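Local coordinates for protein glycosyltransferase Gtf1 (Streptococcus gordonii, PDB 5E9T) that is a glycosyltransferase of the GT-B fold, with an extended antiparallel beta-sheet domain inserted into the first of its two Rossmann-like domains, at residues Ala75-Thr80 / Phe124-Glu129. The protein carries 1 engineered substitution. Residues are numbered along the deposited sequence; the frame is centred on the assembly and turned at random.
Engineered in segment 124-129: Phe124 (natural residue Ser).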
ATOM      1  N   ALA A  75      25.366  22.570  12.391  1.00 36.49           N
ATOM      2  CA  ALA A  75      26.311  23.273  13.245  1.00 34.18           C
ATOM      3  C   ALA A  75      27.058  22.264  14.098  1.00 29.31           C
ATOM      4  O   ALA A  75      26.522  21.189  14.393  1.00 27.04           O
ATOM      5  CB  ALA A  75      25.599  24.301  14.135  1.00 36.56           C
ATOM      6  N   PRO A  76      28.282  22.578  14.519  1.00 24.23           N
ATOM      7  CA  PRO A  76      28.987  21.697  15.454  1.00 23.41           C
ATOM      8  C   PRO A  76      28.330  21.716  16.825  1.00 30.60           C
ATOM      9  O   PRO A  76      27.583  22.632  17.177  1.00 38.04           O
ATOM     10  CB  PRO A  76      30.397  22.290  15.504  1.00 24.64           C
ATOM     11  CG  PRO A  76      30.206  23.723  15.146  1.00 22.41           C
ATOM     12  CD  PRO A  76      29.093  23.750  14.146  1.00 20.70           C
ATOM     13  N   THR A  77      28.633  20.686  17.613  1.00 26.60           N
ATOM     14  CA  THR A  77      27.991  20.528  18.913  1.00 25.68           C
ATOM     15  C   THR A  77      28.670  21.459  19.908  1.00 29.38           C
ATOM     16  O   THR A  77      29.835  21.253  20.264  1.00 30.39           O
ATOM     17  CB  THR A  77      28.096  19.076  19.370  1.00 25.89           C
ATOM     18  OG1 THR A  77      27.336  18.234  18.493  1.00 28.90           O
ATOM     19  CG2 THR A  77      27.587  18.927  20.786  1.00 24.82           C
ATOM     20  N   THR A  78      27.949  22.495  20.344  1.00 30.88           N
ATOM     21  CA  THR A  78      28.442  23.410  21.363  1.00 31.78           C
ATOM     22  C   THR A  78      27.771  23.287  22.728  1.00 31.73           C
ATOM     23  O   THR A  78      28.221  23.947  23.672  1.00 34.94           O
ATOM     24  CB  THR A  78      28.323  24.856  20.865  1.00 29.62           C
ATOM     25  OG1 THR A  78      27.079  25.021  20.172  1.00 35.65           O
ATOM     26  CG2 THR A  78      29.473  25.175  19.925  1.00 21.47           C
ATOM     27  N   VAL A  79      26.721  22.475  22.872  1.00 28.34           N
ATOM     28  CA  VAL A  79      26.058  22.368  24.168  1.00 30.36           C
ATOM     29  C   VAL A  79      27.024  21.749  25.167  1.00 26.66           C
ATOM     30  O   VAL A  79      27.747  20.795  24.853  1.00 28.90           O
ATOM     31  CB  VAL A  79      24.760  21.549  24.050  1.00 37.01           C
ATOM     32  CG1 VAL A  79      24.119  21.358  25.415  1.00 34.81           C
ATOM     33  CG2 VAL A  79      23.790  22.229  23.094  1.00 40.02           C
ATOM     34  N   THR A  80      27.044  22.290  26.384  1.00 27.53           N
ATOM     35  CA  THR A  80      28.069  21.947  27.357  1.00 28.40           C
ATOM     36  C   THR A  80      27.467  21.232  28.557  1.00 29.58           C
ATOM     37  O   THR A  80      26.267  21.321  28.830  1.00 35.00           O
ATOM     38  CB  THR A  80      28.827  23.186  27.849  1.00 30.27           C
ATOM     39  OG1 THR A  80      27.983  23.948  28.718  1.00 30.67           O
ATOM     40  CG2 THR A  80      29.252  24.051  26.681  1.00 32.68           C
ATOM     41  N   PHE A 124      31.945  19.777  25.798  1.00 36.74           N
ATOM     42  CA  PHE A 124      30.813  19.713  24.875  1.00 30.15           C
ATOM     43  C   PHE A 124      30.134  18.342  24.905  1.00 30.58           C
ATOM     44  O   PHE A 124      30.800  17.308  24.994  1.00 29.08           O
ATOM     45  CB  PHE A 124      31.272  20.035  23.454  1.00 25.88           C
ATOM     46  CG  PHE A 124      31.915  21.386  23.317  1.00 30.37           C
ATOM     47  CD1 PHE A 124      31.161  22.542  23.437  1.00 30.09           C
ATOM     48  CD2 PHE A 124      33.273  21.500  23.062  1.00 30.69           C
ATOM     49  CE1 PHE A 124      31.748  23.786  23.308  1.00 27.65           C
ATOM     50  CE2 PHE A 124      33.865  22.742  22.933  1.00 27.81           C
ATOM     51  CZ  PHE A 124      33.102  23.887  23.057  1.00 28.91           C
ATOM     52  N   VAL A 125      28.801  18.340  24.801  1.00 31.36           N
ATOM     53  CA  VAL A 125      27.977  17.141  24.986  1.00 31.96           C
ATOM     54  C   VAL A 125      27.179  16.871  23.717  1.00 35.70           C
ATOM     55  O   VAL A 125      26.342  17.692  23.319  1.00 42.73           O
ATOM     56  CB  VAL A 125      27.018  17.286  26.177  1.00 31.72           C
ATOM     57  CG1 VAL A 125      26.470  15.924  26.588  1.00 26.07           C
ATOM     58  CG2 VAL A 125      27.704  17.974  27.333  1.00 40.95           C
ATOM     59  N   GLU A 126      27.416  15.712  23.095  1.00 34.71           N
ATOM     60  CA  GLU A 126      26.623  15.321  21.931  1.00 35.48           C
ATOM     61  C   GLU A 126      25.300  14.658  22.312  1.00 32.69           C
ATOM     62  O   GLU A 126      24.270  14.947  21.695  1.00 33.17           O
ATOM     63  CB  GLU A 126      27.446  14.412  21.017  1.00 41.41           C
ATOM     64  CG  GLU A 126      28.339  15.184  20.050  1.00 48.63           C
ATOM     65  CD  GLU A 126      29.207  14.285  19.191  1.00 60.76           C
ATOM     66  OE1 GLU A 126      29.367  13.097  19.539  1.00 70.79           O
ATOM     67  OE2 GLU A 126      29.730  14.770  18.165  1.00 59.23           O
ATOM     68  N   HIS A 127      25.296  13.768  23.305  1.00 33.51           N
ATOM     69  CA  HIS A 127      24.083  13.049  23.687  1.00 32.58           C
ATOM     70  C   HIS A 127      23.928  13.034  25.200  1.00 32.30           C
ATOM     71  O   HIS A 127      24.911  13.115  25.944  1.00 36.08           O
ATOM     72  CB  HIS A 127      24.069  11.591  23.215  1.00 39.31           C
ATOM     73  CG  HIS A 127      24.858  11.342  21.971  1.00 52.98           C
ATOM     74  ND1 HIS A 127      25.975  10.534  21.958  1.00 56.48           N
ATOM     75  CD2 HIS A 127      24.691  11.785  20.705  1.00 67.69           C
ATOM     76  CE1 HIS A 127      26.460  10.494  20.734  1.00 62.68           C
ATOM     77  NE2 HIS A 127      25.699  11.242  19.957  1.00 67.04           N
ATOM     78  N   VAL A 128      22.678  12.919  25.649  1.00 25.72           N
ATOM     79  CA  VAL A 128      22.355  12.687  27.053  1.00 23.45           C
ATOM     80  C   VAL A 128      21.278  11.617  27.131  1.00 18.89           C
ATOM     81  O   VAL A 128      20.227  11.738  26.493  1.00 20.95           O
ATOM     82  CB  VAL A 128      21.876  13.965  27.765  1.00 24.78           C
ATOM     83  CG1 VAL A 128      21.626  13.664  29.237  1.00 28.92           C
ATOM     84  CG2 VAL A 128      22.896  15.069  27.627  1.00 28.44           C
ATOM     85  N   GLU A 129      21.535  10.581  27.920  1.00 17.02           N
ATOM     86  CA  GLU A 129      20.545   9.557  28.218  1.00 28.25           C
ATOM     87  C   GLU A 129      19.971   9.808  29.606  1.00 28.90           C
ATOM     88  O   GLU A 129      20.718  10.085  30.547  1.00 33.81           O
ATOM     89  CB  GLU A 129      21.162   8.159  28.139  1.00 32.50           C
ATOM     90  CG  GLU A 129      21.373   7.657  26.720  1.00 36.54           C
ATOM     91  CD  GLU A 129      22.397   6.541  26.632  1.00 49.34           C
ATOM     92  OE1 GLU A 129      23.078   6.269  27.645  1.00 53.68           O
ATOM     93  OE2 GLU A 129      22.520   5.935  25.545  1.00 60.20           O
TER
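Val79 and Val125 are tied by the one hydrogen bond between 75-80 and 124-129: Val125 N donates its N-H to Val79 O at 2.7 Å, almost in line with the carbonyl. The same oxygen receives a CA-H...O contact from Phe124 CA at 3.3 Å. Beside this pair the backbones of Thr80 and Phe124 form a single beta bridge.

Phe124, an engineered residue, makes the broadest contact. CG is anti to its own carbonyl carbon (chi1 -58°), and the ring lies against the backbone of Thr77 and Thr78. Thr78 O sits at the ring edge, in plane, 3.3 Å from CD1, while Thr77 O approaches obliquely. From Thr80 only the methyl CG2 meets the ring, 4.1 Å from CD1.

Deeper in, Thr77 turns its methyl to Val125 O, and its OG1 makes a van der Waals contact with Glu126 CG at 3.6 Å; the two side chains cross at about a right angle. The hydroxyl's hydrogen bonds go instead to Asn47 ND2 and Phe142 O. Val125 CG2 packs on Thr80 C at 3.5 Å.

Glu126 and His127 form a classic beta bulge opposite Tyr116, where strand 125-132 turns a corner. The contact joins the loop leading into helix 81-86, where Thr80 sits at the N-cap and its OG1 bonds weakly to Gln83 N, to strand 125-132 near its bulge. Val79 and Val125 both touch Val84 of the helix, and Val79 also reaches Phe142 on strand 135-142.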